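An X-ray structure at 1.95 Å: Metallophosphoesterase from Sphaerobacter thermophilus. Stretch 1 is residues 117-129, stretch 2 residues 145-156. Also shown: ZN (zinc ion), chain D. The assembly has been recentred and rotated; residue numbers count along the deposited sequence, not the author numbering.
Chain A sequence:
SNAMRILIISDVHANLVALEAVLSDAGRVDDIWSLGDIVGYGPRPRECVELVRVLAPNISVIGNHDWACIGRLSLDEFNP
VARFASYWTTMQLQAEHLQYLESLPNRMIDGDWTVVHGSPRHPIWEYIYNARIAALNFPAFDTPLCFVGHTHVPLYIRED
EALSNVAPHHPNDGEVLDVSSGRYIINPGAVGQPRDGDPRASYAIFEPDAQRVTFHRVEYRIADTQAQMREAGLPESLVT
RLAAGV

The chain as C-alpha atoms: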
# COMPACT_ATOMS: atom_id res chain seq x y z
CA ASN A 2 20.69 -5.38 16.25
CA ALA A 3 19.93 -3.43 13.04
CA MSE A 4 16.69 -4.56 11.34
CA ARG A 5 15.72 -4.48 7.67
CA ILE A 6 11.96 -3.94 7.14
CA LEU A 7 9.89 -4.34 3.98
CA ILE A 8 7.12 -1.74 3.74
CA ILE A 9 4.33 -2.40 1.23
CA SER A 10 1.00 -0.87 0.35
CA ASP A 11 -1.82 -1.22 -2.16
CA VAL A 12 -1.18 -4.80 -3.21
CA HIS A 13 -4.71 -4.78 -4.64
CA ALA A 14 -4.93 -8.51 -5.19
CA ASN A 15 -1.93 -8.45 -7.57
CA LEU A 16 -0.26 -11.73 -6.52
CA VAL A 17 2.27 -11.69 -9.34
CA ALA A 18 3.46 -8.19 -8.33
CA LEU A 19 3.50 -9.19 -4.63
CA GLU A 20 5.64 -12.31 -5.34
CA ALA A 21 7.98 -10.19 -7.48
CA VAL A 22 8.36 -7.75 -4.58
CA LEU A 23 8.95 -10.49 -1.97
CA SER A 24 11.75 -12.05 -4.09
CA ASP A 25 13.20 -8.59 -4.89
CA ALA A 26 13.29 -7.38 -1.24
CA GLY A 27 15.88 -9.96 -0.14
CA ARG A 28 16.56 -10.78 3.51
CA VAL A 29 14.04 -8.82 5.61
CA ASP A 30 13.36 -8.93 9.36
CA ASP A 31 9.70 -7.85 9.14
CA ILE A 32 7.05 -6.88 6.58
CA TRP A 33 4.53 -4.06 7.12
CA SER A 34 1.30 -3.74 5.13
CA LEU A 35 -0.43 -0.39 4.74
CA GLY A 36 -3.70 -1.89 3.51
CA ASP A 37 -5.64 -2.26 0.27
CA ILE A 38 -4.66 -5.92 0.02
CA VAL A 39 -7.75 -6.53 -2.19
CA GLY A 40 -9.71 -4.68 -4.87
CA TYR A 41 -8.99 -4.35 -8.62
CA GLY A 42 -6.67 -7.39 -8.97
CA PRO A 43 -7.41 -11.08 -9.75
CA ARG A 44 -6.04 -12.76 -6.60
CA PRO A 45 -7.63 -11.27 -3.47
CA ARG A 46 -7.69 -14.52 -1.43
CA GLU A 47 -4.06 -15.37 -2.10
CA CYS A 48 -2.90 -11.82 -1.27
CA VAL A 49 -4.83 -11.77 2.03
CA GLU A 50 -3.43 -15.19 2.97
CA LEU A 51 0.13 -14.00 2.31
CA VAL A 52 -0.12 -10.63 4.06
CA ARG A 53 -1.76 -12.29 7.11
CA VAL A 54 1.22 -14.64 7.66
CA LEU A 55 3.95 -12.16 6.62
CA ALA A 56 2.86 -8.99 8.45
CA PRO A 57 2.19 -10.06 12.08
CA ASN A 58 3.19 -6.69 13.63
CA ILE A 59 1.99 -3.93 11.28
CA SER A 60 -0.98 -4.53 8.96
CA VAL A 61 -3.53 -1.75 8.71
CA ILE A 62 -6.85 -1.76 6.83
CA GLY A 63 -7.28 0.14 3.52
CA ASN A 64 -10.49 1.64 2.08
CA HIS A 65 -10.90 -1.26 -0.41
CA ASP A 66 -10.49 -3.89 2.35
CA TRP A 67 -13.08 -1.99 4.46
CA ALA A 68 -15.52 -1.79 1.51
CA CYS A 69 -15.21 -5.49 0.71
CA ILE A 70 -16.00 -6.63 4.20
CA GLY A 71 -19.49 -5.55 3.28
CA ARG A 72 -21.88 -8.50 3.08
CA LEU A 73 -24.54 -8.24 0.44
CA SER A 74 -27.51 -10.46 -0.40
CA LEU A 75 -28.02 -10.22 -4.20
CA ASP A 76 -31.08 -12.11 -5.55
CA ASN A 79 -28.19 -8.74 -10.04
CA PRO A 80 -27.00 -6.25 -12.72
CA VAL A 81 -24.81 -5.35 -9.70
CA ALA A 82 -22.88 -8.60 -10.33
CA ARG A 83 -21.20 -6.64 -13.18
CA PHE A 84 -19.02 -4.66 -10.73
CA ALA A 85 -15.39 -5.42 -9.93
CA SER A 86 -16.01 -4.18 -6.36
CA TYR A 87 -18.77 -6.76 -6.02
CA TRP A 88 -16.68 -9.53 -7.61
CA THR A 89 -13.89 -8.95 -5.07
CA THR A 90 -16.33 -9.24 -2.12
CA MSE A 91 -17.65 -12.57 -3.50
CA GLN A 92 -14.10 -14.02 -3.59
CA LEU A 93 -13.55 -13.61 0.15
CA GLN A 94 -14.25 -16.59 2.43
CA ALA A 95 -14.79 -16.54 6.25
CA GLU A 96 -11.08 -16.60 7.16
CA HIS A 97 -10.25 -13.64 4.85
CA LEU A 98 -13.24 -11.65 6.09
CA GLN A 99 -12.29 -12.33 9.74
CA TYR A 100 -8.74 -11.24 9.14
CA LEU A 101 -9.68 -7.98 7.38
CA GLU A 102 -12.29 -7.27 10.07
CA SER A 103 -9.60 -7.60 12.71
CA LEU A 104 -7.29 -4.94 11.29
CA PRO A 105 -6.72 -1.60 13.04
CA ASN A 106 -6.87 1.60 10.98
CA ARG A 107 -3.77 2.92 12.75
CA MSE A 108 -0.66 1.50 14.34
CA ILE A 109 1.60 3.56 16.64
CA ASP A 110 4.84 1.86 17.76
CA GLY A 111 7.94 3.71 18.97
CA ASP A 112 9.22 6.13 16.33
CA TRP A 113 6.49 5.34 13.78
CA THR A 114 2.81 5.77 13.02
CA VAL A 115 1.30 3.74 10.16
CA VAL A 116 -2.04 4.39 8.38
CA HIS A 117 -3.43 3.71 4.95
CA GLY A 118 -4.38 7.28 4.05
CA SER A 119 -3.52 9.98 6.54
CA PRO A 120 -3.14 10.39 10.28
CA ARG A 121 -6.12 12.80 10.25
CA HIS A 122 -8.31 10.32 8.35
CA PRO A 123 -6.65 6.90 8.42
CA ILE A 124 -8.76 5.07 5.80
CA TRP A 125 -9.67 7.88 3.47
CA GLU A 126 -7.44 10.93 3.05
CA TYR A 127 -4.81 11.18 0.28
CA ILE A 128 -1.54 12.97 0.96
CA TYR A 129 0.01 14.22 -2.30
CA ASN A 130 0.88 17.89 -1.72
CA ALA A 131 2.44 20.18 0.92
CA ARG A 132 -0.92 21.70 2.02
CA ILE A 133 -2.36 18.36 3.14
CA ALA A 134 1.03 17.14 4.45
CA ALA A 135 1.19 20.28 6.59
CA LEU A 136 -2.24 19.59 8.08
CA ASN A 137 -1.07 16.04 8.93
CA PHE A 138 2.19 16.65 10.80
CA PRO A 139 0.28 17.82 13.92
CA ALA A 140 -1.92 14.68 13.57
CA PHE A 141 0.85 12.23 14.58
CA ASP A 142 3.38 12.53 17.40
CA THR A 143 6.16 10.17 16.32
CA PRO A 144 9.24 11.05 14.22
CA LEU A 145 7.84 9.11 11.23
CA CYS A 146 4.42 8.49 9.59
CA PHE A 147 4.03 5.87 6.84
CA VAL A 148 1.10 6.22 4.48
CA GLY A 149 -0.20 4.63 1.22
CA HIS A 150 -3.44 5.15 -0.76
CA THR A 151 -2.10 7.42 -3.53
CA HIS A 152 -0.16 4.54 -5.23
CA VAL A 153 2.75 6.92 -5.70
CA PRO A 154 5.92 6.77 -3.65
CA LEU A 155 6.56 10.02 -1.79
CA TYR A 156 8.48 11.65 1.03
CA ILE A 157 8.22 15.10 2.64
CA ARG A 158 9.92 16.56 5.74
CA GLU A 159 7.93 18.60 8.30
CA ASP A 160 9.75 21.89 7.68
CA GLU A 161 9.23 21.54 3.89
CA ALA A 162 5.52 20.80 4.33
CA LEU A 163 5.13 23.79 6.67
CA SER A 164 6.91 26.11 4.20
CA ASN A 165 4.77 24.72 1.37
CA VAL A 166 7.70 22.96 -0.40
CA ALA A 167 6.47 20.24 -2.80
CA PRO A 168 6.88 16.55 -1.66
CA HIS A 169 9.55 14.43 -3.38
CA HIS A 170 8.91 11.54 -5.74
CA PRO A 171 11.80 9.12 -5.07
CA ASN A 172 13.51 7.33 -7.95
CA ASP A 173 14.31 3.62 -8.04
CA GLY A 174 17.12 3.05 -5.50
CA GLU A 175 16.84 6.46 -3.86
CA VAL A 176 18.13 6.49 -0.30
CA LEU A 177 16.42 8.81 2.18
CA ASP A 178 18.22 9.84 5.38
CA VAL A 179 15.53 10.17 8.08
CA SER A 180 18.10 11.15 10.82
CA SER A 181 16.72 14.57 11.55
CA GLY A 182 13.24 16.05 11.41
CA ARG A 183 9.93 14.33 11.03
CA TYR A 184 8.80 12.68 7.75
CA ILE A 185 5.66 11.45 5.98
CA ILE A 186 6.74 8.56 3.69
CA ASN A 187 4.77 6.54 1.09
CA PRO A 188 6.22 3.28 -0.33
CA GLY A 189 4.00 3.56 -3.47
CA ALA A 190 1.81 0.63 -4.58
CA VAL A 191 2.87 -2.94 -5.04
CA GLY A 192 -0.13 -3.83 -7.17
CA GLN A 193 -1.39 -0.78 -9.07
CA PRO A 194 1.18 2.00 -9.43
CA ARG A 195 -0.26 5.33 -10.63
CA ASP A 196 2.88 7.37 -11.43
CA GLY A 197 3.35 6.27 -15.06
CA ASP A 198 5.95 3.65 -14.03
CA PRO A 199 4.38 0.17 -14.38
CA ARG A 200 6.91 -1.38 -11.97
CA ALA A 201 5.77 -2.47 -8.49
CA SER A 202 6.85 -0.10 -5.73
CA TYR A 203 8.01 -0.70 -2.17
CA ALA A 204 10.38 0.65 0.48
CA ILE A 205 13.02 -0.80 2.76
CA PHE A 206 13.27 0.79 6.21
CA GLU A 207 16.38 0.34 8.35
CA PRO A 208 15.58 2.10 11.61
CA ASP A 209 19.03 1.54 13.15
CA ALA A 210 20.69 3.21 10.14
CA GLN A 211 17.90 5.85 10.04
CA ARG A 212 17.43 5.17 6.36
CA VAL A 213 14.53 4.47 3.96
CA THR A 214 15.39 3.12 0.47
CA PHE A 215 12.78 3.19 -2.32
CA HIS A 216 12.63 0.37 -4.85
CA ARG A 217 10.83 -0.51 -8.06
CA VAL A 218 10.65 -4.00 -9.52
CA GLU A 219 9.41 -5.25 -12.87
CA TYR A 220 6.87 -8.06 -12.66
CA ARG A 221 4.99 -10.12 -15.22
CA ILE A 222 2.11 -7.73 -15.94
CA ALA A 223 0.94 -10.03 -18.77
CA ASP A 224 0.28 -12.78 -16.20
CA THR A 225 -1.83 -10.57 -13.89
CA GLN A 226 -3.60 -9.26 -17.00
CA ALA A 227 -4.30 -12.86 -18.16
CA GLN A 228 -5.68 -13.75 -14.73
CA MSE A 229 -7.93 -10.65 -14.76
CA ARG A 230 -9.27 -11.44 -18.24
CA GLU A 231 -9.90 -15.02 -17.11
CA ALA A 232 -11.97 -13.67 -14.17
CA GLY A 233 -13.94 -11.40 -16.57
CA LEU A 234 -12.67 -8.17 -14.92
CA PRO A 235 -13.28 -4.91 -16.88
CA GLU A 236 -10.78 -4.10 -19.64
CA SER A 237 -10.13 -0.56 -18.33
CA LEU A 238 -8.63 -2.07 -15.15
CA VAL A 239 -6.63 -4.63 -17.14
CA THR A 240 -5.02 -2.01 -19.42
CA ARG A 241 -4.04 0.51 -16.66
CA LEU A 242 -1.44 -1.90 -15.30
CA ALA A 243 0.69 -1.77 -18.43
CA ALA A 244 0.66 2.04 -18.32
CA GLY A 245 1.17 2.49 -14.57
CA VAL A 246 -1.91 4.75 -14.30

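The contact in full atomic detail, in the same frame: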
# COMPACT_ATOMS: atom_id res chain seq x y z
N HIS A 117 -3.28 3.88 6.36
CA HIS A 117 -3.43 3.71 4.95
C HIS A 117 -3.42 5.05 4.22
O HIS A 117 -2.81 5.19 3.16
CB HIS A 117 -4.75 2.99 4.65
CG HIS A 117 -4.98 2.80 3.19
ND1 HIS A 117 -4.19 1.96 2.43
CD2 HIS A 117 -5.88 3.35 2.33
CE1 HIS A 117 -4.60 1.99 1.17
NE2 HIS A 117 -5.63 2.83 1.09
N GLY A 118 -4.15 6.01 4.75
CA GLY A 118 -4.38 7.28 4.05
C GLY A 118 -3.65 8.43 4.74
O GLY A 118 -2.61 8.89 4.28
N SER A 119 -4.18 8.89 5.87
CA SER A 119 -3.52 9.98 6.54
C SER A 119 -3.74 9.90 8.05
O SER A 119 -4.72 9.28 8.50
CB SER A 119 -4.03 11.32 6.01
OG SER A 119 -5.17 11.71 6.75
N PRO A 120 -2.85 10.50 8.85
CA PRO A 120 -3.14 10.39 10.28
C PRO A 120 -4.37 11.20 10.75
O PRO A 120 -4.94 10.90 11.82
CB PRO A 120 -1.83 10.84 10.96
CG PRO A 120 -1.07 11.54 9.92
CD PRO A 120 -1.45 10.92 8.61
N ARG A 121 -4.83 12.17 9.95
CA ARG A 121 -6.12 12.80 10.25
C ARG A 121 -7.29 11.87 9.97
O ARG A 121 -8.26 11.80 10.77
CB ARG A 121 -6.35 14.10 9.45
CG ARG A 121 -5.40 15.21 9.77
CD ARG A 121 -6.02 16.54 9.40
NE ARG A 121 -6.27 16.61 7.96
CZ ARG A 121 -6.76 17.68 7.36
NH1 ARG A 121 -6.97 17.66 6.05
NH2 ARG A 121 -7.02 18.78 8.07
N HIS A 122 -7.23 11.20 8.82
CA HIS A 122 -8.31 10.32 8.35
C HIS A 122 -7.73 9.03 7.82
O HIS A 122 -7.54 8.89 6.62
CB HIS A 122 -9.11 11.05 7.25
CG HIS A 122 -9.59 12.40 7.68
ND1 HIS A 122 -10.62 12.56 8.58
CD2 HIS A 122 -9.17 13.65 7.36
CE1 HIS A 122 -10.83 13.85 8.78
NE2 HIS A 122 -9.96 14.53 8.05
N PRO A 123 -7.46 8.07 8.72
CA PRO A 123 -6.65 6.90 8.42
C PRO A 123 -7.01 6.13 7.15
O PRO A 123 -6.11 5.73 6.39
CB PRO A 123 -6.82 6.02 9.67
CG PRO A 123 -7.04 6.97 10.76
CD PRO A 123 -7.70 8.19 10.18
N ILE A 124 -8.31 5.92 6.91
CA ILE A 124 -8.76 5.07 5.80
C ILE A 124 -8.83 5.85 4.49
O ILE A 124 -8.69 5.29 3.39
CB ILE A 124 -10.19 4.49 6.11
CG1 ILE A 124 -10.15 3.57 7.32
CG2 ILE A 124 -10.76 3.73 4.95
CD1 ILE A 124 -8.88 2.81 7.41
N TRP A 125 -9.07 7.15 4.60
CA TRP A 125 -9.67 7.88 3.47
C TRP A 125 -8.85 8.96 2.81
O TRP A 125 -8.99 9.18 1.59
CB TRP A 125 -10.96 8.52 3.95
CG TRP A 125 -11.98 7.57 4.41
CD1 TRP A 125 -12.44 7.44 5.69
CD2 TRP A 125 -12.71 6.62 3.61
NE1 TRP A 125 -13.42 6.46 5.74
CE2 TRP A 125 -13.61 5.95 4.47
CE3 TRP A 125 -12.70 6.29 2.24
CZ2 TRP A 125 -14.49 4.96 4.02
CZ3 TRP A 125 -13.57 5.31 1.79
CH2 TRP A 125 -14.46 4.65 2.69
N GLU A 126 -8.02 9.66 3.57
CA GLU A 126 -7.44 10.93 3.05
C GLU A 126 -6.16 10.68 2.28
O GLU A 126 -5.28 9.98 2.75
CB GLU A 126 -7.18 11.93 4.19
CG GLU A 126 -6.57 13.28 3.73
CD GLU A 126 -6.49 14.31 4.85
OE1 GLU A 126 -5.81 14.08 5.87
OE2 GLU A 126 -7.13 15.38 4.70
N TYR A 127 -6.05 11.26 1.09
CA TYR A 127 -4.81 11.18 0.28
C TYR A 127 -3.84 12.27 0.71
O TYR A 127 -4.25 13.39 0.98
CB TYR A 127 -5.08 11.36 -1.22
CG TYR A 127 -6.03 10.37 -1.84
CD1 TYR A 127 -5.58 9.13 -2.31
CD2 TYR A 127 -7.38 10.68 -2.00
CE1 TYR A 127 -6.45 8.21 -2.91
CE2 TYR A 127 -8.27 9.79 -2.59
CZ TYR A 127 -7.79 8.56 -3.06
OH TYR A 127 -8.66 7.67 -3.64
N ILE A 128 -2.56 11.95 0.77
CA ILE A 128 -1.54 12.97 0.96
C ILE A 128 -0.66 13.03 -0.29
O ILE A 128 0.14 12.12 -0.52
CB ILE A 128 -0.65 12.68 2.17
CG1 ILE A 128 -1.51 12.46 3.42
CG2 ILE A 128 0.42 13.84 2.30
CD1 ILE A 128 -0.73 12.23 4.76
N TYR A 129 -0.81 14.08 -1.08
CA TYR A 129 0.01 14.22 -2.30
C TYR A 129 0.54 15.63 -2.55
O TYR A 129 1.11 15.91 -3.62
CB TYR A 129 -0.73 13.71 -3.55
CG TYR A 129 -2.11 14.33 -3.72
CD1 TYR A 129 -2.25 15.64 -4.22
CD2 TYR A 129 -3.26 13.63 -3.38
CE1 TYR A 129 -3.50 16.22 -4.39
CE2 TYR A 129 -4.53 14.21 -3.54
CZ TYR A 129 -4.64 15.50 -4.04
OH TYR A 129 -5.87 16.09 -4.19
N LEU A 145 8.16 9.54 12.61
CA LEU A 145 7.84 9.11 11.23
C LEU A 145 6.37 8.71 11.11
O LEU A 145 5.81 8.15 12.06
CB LEU A 145 8.73 7.92 10.84
CG LEU A 145 10.25 8.03 10.90
CD1 LEU A 145 10.80 6.67 10.53
CD2 LEU A 145 10.82 9.12 9.97
N CYS A 146 5.74 9.04 9.97
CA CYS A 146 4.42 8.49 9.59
C CYS A 146 4.47 7.87 8.19
O CYS A 146 4.88 8.54 7.21
CB CYS A 146 3.32 9.56 9.61
SG CYS A 146 1.63 8.86 9.44
N PHE A 147 4.09 6.60 8.11
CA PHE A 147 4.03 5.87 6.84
C PHE A 147 2.61 5.82 6.36
O PHE A 147 1.69 5.48 7.13
CB PHE A 147 4.60 4.44 6.99
CG PHE A 147 6.07 4.42 7.28
CD1 PHE A 147 6.99 4.56 6.23
CD2 PHE A 147 6.55 4.35 8.59
CE1 PHE A 147 8.38 4.57 6.49
CE2 PHE A 147 7.92 4.34 8.86
CZ PHE A 147 8.84 4.45 7.82
N VAL A 148 2.43 6.16 5.10
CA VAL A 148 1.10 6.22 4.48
C VAL A 148 1.11 5.57 3.09
O VAL A 148 2.17 5.43 2.49
CB VAL A 148 0.60 7.69 4.36
CG1 VAL A 148 0.63 8.42 5.71
CG2 VAL A 148 1.42 8.50 3.31
N GLY A 149 -0.07 5.17 2.59
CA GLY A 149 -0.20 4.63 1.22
C GLY A 149 -1.27 5.40 0.45
O GLY A 149 -1.26 6.66 0.45
N HIS A 150 -2.15 4.65 -0.23
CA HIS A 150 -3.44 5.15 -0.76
C HIS A 150 -3.31 5.93 -2.09
O HIS A 150 -4.16 5.81 -2.98
CB HIS A 150 -4.14 5.98 0.34
CG HIS A 150 -5.60 6.28 0.12
ND1 HIS A 150 -6.45 5.46 -0.59
CD2 HIS A 150 -6.35 7.30 0.59
CE1 HIS A 150 -7.67 5.99 -0.57
NE2 HIS A 150 -7.64 7.09 0.16
N THR A 151 -2.25 6.69 -2.27
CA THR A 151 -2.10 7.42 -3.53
C THR A 151 -1.54 6.53 -4.64
O THR A 151 -1.71 6.83 -5.82
CB THR A 151 -1.12 8.60 -3.35
OG1 THR A 151 0.14 8.06 -2.93
CG2 THR A 151 -1.63 9.57 -2.29
N HIS A 152 -0.84 5.46 -4.27
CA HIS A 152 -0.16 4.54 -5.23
C HIS A 152 1.04 5.21 -5.89
O HIS A 152 1.47 4.85 -7.03
CB HIS A 152 -1.12 4.00 -6.30
CG HIS A 152 -2.30 3.25 -5.77
ND1 HIS A 152 -3.11 2.49 -6.59
CD2 HIS A 152 -2.83 3.17 -4.52
CE1 HIS A 152 -4.08 1.96 -5.86
NE2 HIS A 152 -3.94 2.36 -4.62
N VAL A 153 1.56 6.22 -5.21
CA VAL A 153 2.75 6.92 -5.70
C VAL A 153 3.74 7.05 -4.55
O VAL A 153 3.38 7.56 -3.48
CB VAL A 153 2.38 8.31 -6.31
CG1 VAL A 153 3.67 9.07 -6.83
CG2 VAL A 153 1.36 8.16 -7.50
N PRO A 154 4.98 6.58 -4.75
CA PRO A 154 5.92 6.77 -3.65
C PRO A 154 6.22 8.25 -3.44
O PRO A 154 6.18 9.05 -4.38
CB PRO A 154 7.16 5.96 -4.08
CG PRO A 154 7.09 5.92 -5.56
CD PRO A 154 5.60 5.90 -5.90
N LEU A 155 6.51 8.62 -2.19
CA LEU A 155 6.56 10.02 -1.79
C LEU A 155 7.32 10.13 -0.47
O LEU A 155 7.28 9.20 0.36
CB LEU A 155 5.12 10.55 -1.58
CG LEU A 155 4.90 11.97 -1.04
CD1 LEU A 155 3.72 12.67 -1.75
CD2 LEU A 155 4.67 11.99 0.48
N TYR A 156 8.02 11.25 -0.28
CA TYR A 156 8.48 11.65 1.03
C TYR A 156 8.46 13.18 1.16
O TYR A 156 8.73 13.90 0.19
CB TYR A 156 9.86 11.06 1.39
CG TYR A 156 11.04 11.50 0.53
CD1 TYR A 156 11.45 10.74 -0.57
CD2 TYR A 156 11.75 12.67 0.83
CE1 TYR A 156 12.52 11.14 -1.36
CE2 TYR A 156 12.85 13.08 0.06
CZ TYR A 156 13.23 12.30 -1.03
OH TYR A 156 14.28 12.68 -1.81
ZN ZN D . -5.30 1.59 -2.98
O HOH W 1 -1.92 9.20 1.51
O HOH W 2 -7.18 2.68 -4.10

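Two direct hydrogen bonds join the stretches, and both lie close to His 150. In the first, the backbone amide Gly 149 N donates to His 117 O over 2.8 Å, tying the two chains together where their CA atoms are 5.0 Å apart. In the second, the imidazole of His 150 reaches into the loop of the first stretch, and its NE2 donates to Trp 125 O at 2.9 Å. His 117 NE2 and His 150 ND1 are 3.2 Å apart, but neither nitrogen has a hydrogen to share, so this is a close approach and not a hydrogen bond.

A water extends the polar network. Water 1 donates to Gly 118 O (2.9 Å) and to Gly 149 O (2.8 Å) while accepting from Ile 128 N (2.9 Å), so a single molecule satisfies three backbone groups and links both arms of the first stretch to the turn of the second. The loop between those arms is braced internally. Gly 118 N donates to Pro 123 O at 2.6 Å, and Glu 126 forms a salt bridge with Arg 121 (NH1 to OE2, 2.7 Å) and accepts a hydrogen bond from Ser 119 (OG to OE1, 2.6 Å).

His 150, with chi1 in the t well, is the centre of the packing and has the largest area covered of any residue in the contact. Tyr 127 lies over one face of its ring in an offset stack, with centroids 3.9 Å apart and planes inclined by only 8°. Over the opposite face is Ile 124 O, 3.8 Å from His 150 NE2, a buried carbonyl with no hydrogen-bonding partner in the model. Trp 125 O and Glu 126 O meet the ring at its edge, near its plane. His 117 meets the same residue differently: its ring is oblique to that of His 150, the planes at 48°, and His 150 CB sits over the His 117 ring face, 3.9 Å from the centroid, in a CH-pi contact. Gly 118 packs closely here, its CA 3.9 Å from His 150 CB; an ideal CB on this glycine would clash with Glu 126 O at 2.8 Å.

Away from this centre the contact becomes largely apolar. Val 148 points toward the first stretch, where its CG1 lies 4.2 Å from Ile 128 CD1 and 4.4 Å from Pro 120 CD. The proline also touches the strand residue Cys 146, with Pro 120 CD 3.8 Å from Cys 146 SG. Thr 151 CG2 approaches the edge of the Tyr 127 ring (4.0 Å to CD1) and lies 3.6 Å from Ile 128 O, while in the following strand Leu 155 CD1 packs 4.1 Å from Tyr 129 CA. Next to Thr 151, His 152 makes no contact with the first stretch; its NE2 binds the zinc ion ZN at 2.3 Å.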